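Local coordinates for protein tapirin (Caldicellulosiruptor kristjanssonii, PDB 6N2B) that probably mediates adhesion to cellulose through a calcium-containing beta-helical C-terminal domain, at residues A[436-441]-A[447-452]; A[460-465]-A[477-482]. All coordinates share one frame; numbering follows the deposited sequence.

Contact 1: A[436-441]-A[447-452]. With CA (calcium ion), chain C.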
ATOM      1  N   LEU A 436     -12.656 -13.914  21.440  1.00 26.23           N
ATOM      2  CA  LEU A 436     -13.024 -13.776  20.036  1.00 24.71           C
ATOM      3  C   LEU A 436     -14.489 -14.117  19.794  1.00 22.83           C
ATOM      4  O   LEU A 436     -15.128 -14.833  20.562  1.00 27.84           O
ATOM      5  CB  LEU A 436     -12.162 -14.673  19.151  1.00 16.73           C
ATOM      6  CG  LEU A 436     -10.647 -14.664  19.296  1.00 19.36           C
ATOM      7  CD1 LEU A 436     -10.027 -15.674  18.319  1.00 16.06           C
ATOM      8  CD2 LEU A 436     -10.109 -13.272  19.049  1.00 19.42           C
ATOM      9  N   GLY A 437     -15.017 -13.574  18.703  1.00 21.90           N
ATOM     10  CA  GLY A 437     -16.243 -14.070  18.126  1.00 24.76           C
ATOM     11  C   GLY A 437     -16.005 -14.422  16.671  1.00 18.52           C
ATOM     12  O   GLY A 437     -15.024 -14.004  16.064  1.00 28.60           O
ATOM     13  N   SER A 438     -16.917 -15.201  16.112  1.00 16.38           N
ATOM     14  CA  SER A 438     -16.797 -15.493  14.696  1.00 19.08           C
ATOM     15  C   SER A 438     -18.159 -15.833  14.111  1.00 16.92           C
ATOM     16  O   SER A 438     -19.102 -16.180  14.824  1.00 17.46           O
ATOM     17  CB  SER A 438     -15.804 -16.636  14.440  1.00 15.61           C
ATOM     18  OG  SER A 438     -16.174 -17.799  15.155  1.00 17.26           O
ATOM     19  N   VAL A 439     -18.229 -15.704  12.789  1.00 20.18           N
ATOM     20  CA  VAL A 439     -19.295 -16.221  11.941  1.00 16.89           C
ATOM     21  C   VAL A 439     -18.635 -17.004  10.812  1.00 18.43           C
ATOM     22  O   VAL A 439     -17.610 -16.566  10.276  1.00 23.01           O
ATOM     23  CB  VAL A 439     -20.149 -15.072  11.375  1.00 21.32           C
ATOM     24  CG1 VAL A 439     -21.053 -15.557  10.236  1.00 16.03           C
ATOM     25  CG2 VAL A 439     -20.928 -14.410  12.496  1.00 13.93           C
ATOM     26  N   TYR A 440     -19.206 -18.155  10.450  1.00 13.59           N
ATOM     27  CA  TYR A 440     -18.604 -18.997   9.424  1.00 16.59           C
ATOM     28  C   TYR A 440     -19.626 -19.392   8.370  1.00 16.64           C
ATOM     29  O   TYR A 440     -20.828 -19.197   8.533  1.00 23.76           O
ATOM     30  CB  TYR A 440     -17.958 -20.249  10.024  1.00 17.17           C
ATOM     31  CG  TYR A 440     -18.910 -21.275  10.605  1.00 23.45           C
ATOM     32  CD1 TYR A 440     -19.359 -21.176  11.923  1.00 19.02           C
ATOM     33  CD2 TYR A 440     -19.326 -22.368   9.848  1.00 24.42           C
ATOM     34  CE1 TYR A 440     -20.213 -22.116  12.458  1.00 20.85           C
ATOM     35  CE2 TYR A 440     -20.172 -23.322  10.380  1.00 24.81           C
ATOM     36  CZ  TYR A 440     -20.615 -23.192  11.687  1.00 26.74           C
ATOM     37  OH  TYR A 440     -21.468 -24.146  12.212  1.00 38.30           O
ATOM     38  N   ASP A 441     -19.121 -19.954   7.270  1.00 18.90           N
ATOM     39  CA  ASP A 441     -19.926 -20.357   6.114  1.00 16.10           C
ATOM     40  C   ASP A 441     -19.324 -21.637   5.548  1.00 18.57           C
ATOM     41  O   ASP A 441     -18.243 -21.602   4.949  1.00 17.03           O
ATOM     42  CB  ASP A 441     -19.959 -19.253   5.059  1.00 14.27           C
ATOM     43  CG  ASP A 441     -20.765 -19.625   3.808  1.00 26.04           C
ATOM     44  OD1 ASP A 441     -21.238 -20.785   3.668  1.00 21.44           O
ATOM     45  OD2 ASP A 441     -20.916 -18.723   2.946  1.00 22.97           O
ATOM     46  N   TRP A 447     -14.173 -23.438   2.989  1.00 26.45           N
ATOM     47  CA  TRP A 447     -14.937 -22.832   4.069  1.00 21.30           C
ATOM     48  C   TRP A 447     -14.403 -21.440   4.375  1.00 25.48           C
ATOM     49  O   TRP A 447     -13.198 -21.178   4.290  1.00 24.44           O
ATOM     50  CB  TRP A 447     -14.856 -23.685   5.330  1.00 18.57           C
ATOM     51  CG  TRP A 447     -15.467 -25.033   5.218  1.00 24.53           C
ATOM     52  CD1 TRP A 447     -16.322 -25.487   4.240  1.00 24.10           C
ATOM     53  CD2 TRP A 447     -15.279 -26.120   6.123  1.00 28.73           C
ATOM     54  NE1 TRP A 447     -16.670 -26.798   4.491  1.00 20.54           N
ATOM     55  CE2 TRP A 447     -16.044 -27.209   5.637  1.00 24.61           C
ATOM     56  CE3 TRP A 447     -14.539 -26.281   7.303  1.00 23.75           C
ATOM     57  CZ2 TRP A 447     -16.083 -28.433   6.287  1.00 21.08           C
ATOM     58  CZ3 TRP A 447     -14.578 -27.496   7.946  1.00 24.74           C
ATOM     59  CH2 TRP A 447     -15.346 -28.560   7.438  1.00 29.74           C
ATOM     60  N   GLU A 448     -15.309 -20.549   4.753  1.00 22.23           N
ATOM     61  CA  GLU A 448     -14.969 -19.173   5.064  1.00 18.56           C
ATOM     62  C   GLU A 448     -15.374 -18.878   6.501  1.00 22.83           C
ATOM     63  O   GLU A 448     -16.444 -19.293   6.955  1.00 25.00           O
ATOM     64  CB  GLU A 448     -15.663 -18.204   4.096  1.00 21.71           C
ATOM     65  CG  GLU A 448     -15.390 -18.473   2.620  1.00 13.16           C
ATOM     66  CD  GLU A 448     -15.944 -17.373   1.703  1.00 26.90           C
ATOM     67  OE1 GLU A 448     -16.441 -16.334   2.223  1.00 18.13           O
ATOM     68  OE2 GLU A 448     -15.886 -17.550   0.453  1.00 24.22           O
ATOM     69  N   ILE A 449     -14.507 -18.199   7.235  1.00 19.57           N
ATOM     70  CA  ILE A 449     -14.827 -17.791   8.594  1.00 15.36           C
ATOM     71  C   ILE A 449     -14.235 -16.415   8.788  1.00 15.41           C
ATOM     72  O   ILE A 449     -13.132 -16.134   8.313  1.00 20.40           O
ATOM     73  CB  ILE A 449     -14.304 -18.780   9.665  1.00 13.89           C
ATOM     74  CG1 ILE A 449     -14.524 -18.217  11.076  1.00 15.19           C
ATOM     75  CG2 ILE A 449     -12.850 -19.128   9.469  1.00  8.31           C
ATOM     76  CD1 ILE A 449     -14.548 -19.288  12.178  1.00  9.78           C
ATOM     77  N   VAL A 450     -14.991 -15.536   9.431  1.00 16.85           N
ATOM     78  CA  VAL A 450     -14.479 -14.244   9.863  1.00 19.55           C
ATOM     79  C   VAL A 450     -14.333 -14.292  11.376  1.00 23.44           C
ATOM     80  O   VAL A 450     -15.227 -14.782  12.079  1.00 21.65           O
ATOM     81  CB  VAL A 450     -15.390 -13.086   9.428  1.00 15.94           C
ATOM     82  CG1 VAL A 450     -16.833 -13.380   9.800  1.00 16.58           C
ATOM     83  CG2 VAL A 450     -14.912 -11.807  10.064  1.00 14.60           C
ATOM     84  N   VAL A 451     -13.193 -13.822  11.872  1.00 17.51           N
ATOM     85  CA  VAL A 451     -12.890 -13.844  13.296  1.00 17.27           C
ATOM     86  C   VAL A 451     -12.849 -12.405  13.805  1.00 15.08           C
ATOM     87  O   VAL A 451     -12.085 -11.579  13.295  1.00 12.57           O
ATOM     88  CB  VAL A 451     -11.579 -14.598  13.559  1.00 15.85           C
ATOM     89  CG1 VAL A 451     -11.162 -14.485  15.024  1.00 12.42           C
ATOM     90  CG2 VAL A 451     -11.764 -16.069  13.147  1.00 11.77           C
ATOM     91  N   TYR A 452     -13.678 -12.098  14.798  1.00 16.43           N
ATOM     92  CA  TYR A 452     -13.713 -10.774  15.405  1.00 18.05           C
ATOM     93  C   TYR A 452     -12.954 -10.797  16.724  1.00 17.49           C
ATOM     94  O   TYR A 452     -13.182 -11.676  17.558  1.00 18.33           O
ATOM     95  CB  TYR A 452     -15.145 -10.310  15.641  1.00 18.39           C
ATOM     96  CG  TYR A 452     -15.955 -10.184  14.378  1.00 27.82           C
ATOM     97  CD1 TYR A 452     -15.906  -9.028  13.612  1.00 19.82           C
ATOM     98  CD2 TYR A 452     -16.777 -11.233  13.943  1.00 27.59           C
ATOM     99  CE1 TYR A 452     -16.660  -8.913  12.450  1.00 21.28           C
ATOM    100  CE2 TYR A 452     -17.533 -11.123  12.775  1.00 18.17           C
ATOM    101  CZ  TYR A 452     -17.470  -9.958  12.041  1.00 20.81           C
ATOM    102  OH  TYR A 452     -18.210  -9.830  10.890  1.00 24.71           O
TER
HETATM  103 CA    CA C 601     -15.592 -17.429  20.953  1.00 51.62          CA
HETATM  104  O   HOH W   1     -19.209 -16.295   2.633  1.00 16.07           O
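Trp447 meets Asp441 at the turn end of the pairing, with its CB 4.0 Å from Asp441 O, while its indole makes a cation-pi contact with Lys442. At Glu448 the backbone is gripped twice: its N gives a nearly straight bond (175°) to Asp441 O, and its O takes Asp441 N at 2.8 Å. The side chains of Asp441 and Glu448 lie buried on one face, where a water donates to both Asp441 OD2 and Glu448 OE1 and so probably eases the repulsion between them. Glu448 OE1 also accepts Gly535 N, and Asp441 OD1 takes Ser443 N and Ala444 N in the turn. On the other face comes Ile449, whose CG1 stands anti to the backbone N (chi1 173°) and carries CD1 to within 3.7 Å of Ser438 CB; its CB rests on Tyr440 CB. An alanine here would lose the CG1–CD1 arm and would probably open a gap beside Ser438. This is an antiparallel beta hairpin, tied next by Val450 N to Val439 O at 2.9 Å. Val450 CG1 lies beside Val439. Val451 CG1 meets Leu436 CD1 at 3.7 Å, and Tyr452 closes the pairing through both backbone bonds to Gly437. The Tyr452 ring carries Val450 CG2 on one face and turns its edge to Gly437 O, its OH bonded to Ser541 OG. One residue earlier than Gly437, Leu436 O binds the calcium ion at 2.7 Å.

Contact 2: A[460-465]-A[477-482]. With CA (calcium ion), chain C.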
ATOM      1  N   SER A 460      -2.888 -18.702  19.327  1.00 19.33           N
ATOM      2  CA  SER A 460      -3.529 -19.617  20.270  1.00 26.46           C
ATOM      3  C   SER A 460      -5.051 -19.442  20.254  1.00 25.54           C
ATOM      4  O   SER A 460      -5.806 -20.414  20.109  1.00 20.85           O
ATOM      5  CB  SER A 460      -2.944 -19.390  21.673  1.00 29.11           C
ATOM      6  OG  SER A 460      -3.575 -20.185  22.668  1.00 45.06           O
ATOM      7  N   GLU A 461      -5.519 -18.199  20.369  1.00 25.70           N
ATOM      8  CA  GLU A 461      -6.952 -17.936  20.324  1.00 21.52           C
ATOM      9  C   GLU A 461      -7.569 -18.388  19.009  1.00 20.68           C
ATOM     10  O   GLU A 461      -8.661 -18.970  18.992  1.00 18.33           O
ATOM     11  CB  GLU A 461      -7.192 -16.457  20.544  1.00 20.94           C
ATOM     12  CG  GLU A 461      -6.761 -16.023  21.910  1.00 29.30           C
ATOM     13  CD  GLU A 461      -6.745 -14.531  22.034  1.00 35.90           C
ATOM     14  OE1 GLU A 461      -6.670 -13.865  20.966  1.00 26.18           O
ATOM     15  OE2 GLU A 461      -6.810 -14.036  23.188  1.00 38.58           O
ATOM     16  N   LEU A 462      -6.868 -18.142  17.903  1.00 22.15           N
ATOM     17  CA  LEU A 462      -7.369 -18.482  16.575  1.00 18.28           C
ATOM     18  C   LEU A 462      -7.566 -19.988  16.407  1.00 17.94           C
ATOM     19  O   LEU A 462      -8.581 -20.430  15.857  1.00 15.76           O
ATOM     20  CB  LEU A 462      -6.393 -17.944  15.535  1.00 16.32           C
ATOM     21  CG  LEU A 462      -6.775 -17.753  14.087  1.00 15.77           C
ATOM     22  CD1 LEU A 462      -8.027 -16.907  13.978  1.00 13.58           C
ATOM     23  CD2 LEU A 462      -5.601 -17.087  13.395  1.00 15.28           C
ATOM     24  N   ILE A 463      -6.595 -20.788  16.850  1.00 19.06           N
ATOM     25  CA  ILE A 463      -6.740 -22.242  16.809  1.00 20.58           C
ATOM     26  C   ILE A 463      -7.946 -22.684  17.645  1.00 26.29           C
ATOM     27  O   ILE A 463      -8.761 -23.510  17.207  1.00 24.29           O
ATOM     28  CB  ILE A 463      -5.442 -22.924  17.287  1.00 22.04           C
ATOM     29  CG1 ILE A 463      -4.288 -22.627  16.334  1.00 18.38           C
ATOM     30  CG2 ILE A 463      -5.626 -24.409  17.416  1.00 16.98           C
ATOM     31  CD1 ILE A 463      -2.950 -22.789  16.989  1.00 18.13           C
ATOM     32  N   THR A 464      -8.083 -22.133  18.857  1.00 15.12           N
ATOM     33  CA  THR A 464      -9.242 -22.454  19.682  1.00 19.42           C
ATOM     34  C   THR A 464     -10.543 -22.076  18.977  1.00 19.29           C
ATOM     35  O   THR A 464     -11.430 -22.920  18.792  1.00 20.59           O
ATOM     36  CB  THR A 464      -9.144 -21.751  21.041  1.00 24.25           C
ATOM     37  OG1 THR A 464      -7.967 -22.189  21.734  1.00 29.43           O
ATOM     38  CG2 THR A 464     -10.360 -22.066  21.897  1.00 17.42           C
ATOM     39  N   GLU A 465     -10.669 -20.812  18.566  1.00 16.86           N
ATOM     40  CA  GLU A 465     -11.932 -20.334  18.016  1.00 17.90           C
ATOM     41  C   GLU A 465     -12.311 -21.081  16.743  1.00 21.09           C
ATOM     42  O   GLU A 465     -13.445 -21.557  16.611  1.00 26.34           O
ATOM     43  CB  GLU A 465     -11.859 -18.835  17.746  1.00 17.17           C
ATOM     44  CG  GLU A 465     -13.149 -18.268  17.193  1.00 17.80           C
ATOM     45  CD  GLU A 465     -14.134 -17.960  18.302  1.00 25.42           C
ATOM     46  OE1 GLU A 465     -13.704 -18.072  19.475  1.00 26.12           O
ATOM     47  OE2 GLU A 465     -15.308 -17.606  18.012  1.00 19.25           O
ATOM     48  N   VAL A 477      -8.656 -23.010   4.671  1.00 20.65           N
ATOM     49  CA  VAL A 477      -9.765 -22.159   5.106  1.00 28.35           C
ATOM     50  C   VAL A 477      -9.499 -20.704   4.730  1.00 18.14           C
ATOM     51  O   VAL A 477      -8.377 -20.201   4.848  1.00 20.34           O
ATOM     52  CB  VAL A 477     -10.050 -22.316   6.615  1.00 19.00           C
ATOM     53  CG1 VAL A 477      -8.890 -21.845   7.468  1.00 19.06           C
ATOM     54  CG2 VAL A 477     -11.305 -21.554   6.983  1.00 17.22           C
ATOM     55  N   ARG A 478     -10.524 -20.042   4.204  1.00 21.02           N
ATOM     56  CA  ARG A 478     -10.463 -18.618   3.915  1.00 17.31           C
ATOM     57  C   ARG A 478     -10.718 -17.860   5.208  1.00 19.45           C
ATOM     58  O   ARG A 478     -11.758 -18.052   5.853  1.00 16.59           O
ATOM     59  CB  ARG A 478     -11.490 -18.236   2.853  1.00 20.85           C
ATOM     60  CG  ARG A 478     -11.283 -18.923   1.522  1.00 17.33           C
ATOM     61  CD  ARG A 478     -10.302 -18.123   0.703  1.00 23.21           C
ATOM     62  NE  ARG A 478      -9.677 -18.918  -0.348  1.00 23.25           N
ATOM     63  CZ  ARG A 478     -10.208 -19.114  -1.547  1.00 15.93           C
ATOM     64  NH1 ARG A 478     -11.378 -18.578  -1.860  1.00 12.73           N
ATOM     65  NH2 ARG A 478      -9.564 -19.859  -2.425  1.00 18.88           N
ATOM     66  N   LEU A 479      -9.775 -16.997   5.575  1.00 18.00           N
ATOM     67  CA  LEU A 479      -9.768 -16.320   6.862  1.00 15.36           C
ATOM     68  C   LEU A 479      -9.940 -14.817   6.673  1.00 16.44           C
ATOM     69  O   LEU A 479      -9.188 -14.187   5.923  1.00 19.09           O
ATOM     70  CB  LEU A 479      -8.460 -16.616   7.583  1.00 18.69           C
ATOM     71  CG  LEU A 479      -8.433 -17.052   9.033  1.00 21.07           C
ATOM     72  CD1 LEU A 479      -7.066 -16.708   9.602  1.00 21.60           C
ATOM     73  CD2 LEU A 479      -9.543 -16.385   9.810  1.00 20.63           C
ATOM     74  N   TYR A 480     -10.925 -14.248   7.351  1.00 13.86           N
ATOM     75  CA  TYR A 480     -11.157 -12.807   7.383  1.00 16.97           C
ATOM     76  C   TYR A 480     -11.001 -12.356   8.835  1.00 22.80           C
ATOM     77  O   TYR A 480     -11.814 -12.715   9.696  1.00 16.49           O
ATOM     78  CB  TYR A 480     -12.538 -12.471   6.821  1.00 12.20           C
ATOM     79  CG  TYR A 480     -12.653 -12.959   5.426  1.00 18.24           C
ATOM     80  CD1 TYR A 480     -12.980 -14.283   5.163  1.00 15.96           C
ATOM     81  CD2 TYR A 480     -12.361 -12.112   4.346  1.00 15.59           C
ATOM     82  CE1 TYR A 480     -13.037 -14.750   3.865  1.00 17.83           C
ATOM     83  CE2 TYR A 480     -12.419 -12.568   3.051  1.00 11.47           C
ATOM     84  CZ  TYR A 480     -12.755 -13.884   2.813  1.00 17.49           C
ATOM     85  OH  TYR A 480     -12.814 -14.344   1.519  1.00 20.49           O
ATOM     86  N   LEU A 481      -9.928 -11.622   9.117  1.00 15.08           N
ATOM     87  CA  LEU A 481      -9.620 -11.188  10.470  1.00 16.53           C
ATOM     88  C   LEU A 481     -10.075  -9.751  10.628  1.00 16.46           C
ATOM     89  O   LEU A 481      -9.683  -8.889   9.833  1.00 15.94           O
ATOM     90  CB  LEU A 481      -8.119 -11.286  10.767  1.00 19.82           C
ATOM     91  CG  LEU A 481      -7.343 -12.556  10.402  1.00 25.04           C
ATOM     92  CD1 LEU A 481      -5.839 -12.379  10.577  1.00 14.56           C
ATOM     93  CD2 LEU A 481      -7.829 -13.719  11.233  1.00 25.72           C
ATOM     94  N   ALA A 482     -10.875  -9.489  11.661  1.00 11.10           N
ATOM     95  CA  ALA A 482     -11.307  -8.132  11.976  1.00 16.89           C
ATOM     96  C   ALA A 482     -10.977  -7.840  13.433  1.00 18.74           C
ATOM     97  O   ALA A 482     -11.486  -8.511  14.337  1.00 21.51           O
ATOM     98  CB  ALA A 482     -12.797  -7.940  11.678  1.00  8.20           C
TER
HETATM   99 CA    CA C 601     -15.592 -17.429  20.953  1.00 51.62          CA
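Neither segment brings a flat group to the place where Leu462 meets Leu479 and Leu481: the touching surface is wholly aliphatic, and neither the Tyr480 ring nor the Glu465 carboxylate offers a face or an edge to the opposite segment. This is a helix laid on a beta sheet, with helix 459-470 touching strand 478-483 through one leucine; the strand is held in parallel between strands 448-453 and 510-513. Leu462 alone reaches across from the helix. Its CG stands anti to the backbone N (chi1 -162°). CD2 meets Leu479 CD1 tip to tip at 4.1 Å, while CD1 comes to 4.2 Å from Leu481 CD2, so that one leucine is shared by two residues a step of two apart on the strand. Val451 and Phe489 add to the apolar surroundings of Leu462, and Ile487 packs on Leu481. All three leucines are buried. Three residues further along the helix, Glu465 faces the metal, in a site completed by Asp429, Val431, Ala433 and Leu436. Its backbone N is tied to Glu461 O at 2.8 Å, and its side chain bends at chi2 (83°) to set OE1 2.5 Å from the calcium ion, while OE2 accepts a hydrogen bond from Ser438 OG.

Contact 1 closes along the chain before contact 2 opens, and their centres lie about 7 Å apart. Strands 448-453 and 478-483 are parallel neighbours, joined at Val451 N and Tyr480 O (2.8 Å), so the order across the sheet is 436-441, 448-453, 478-483, with 436-441 the antiparallel outer strand of the three. Both contacts sit well away from the centre of the chain, near one end of the long beta-helical body. The calcium ion joins them a second way: contact 1 supplies a backbone carbonyl and contact 2 a carboxylate, which ties the outer strand to helix 459-470 and is consistent with a stabilising role for the metal here.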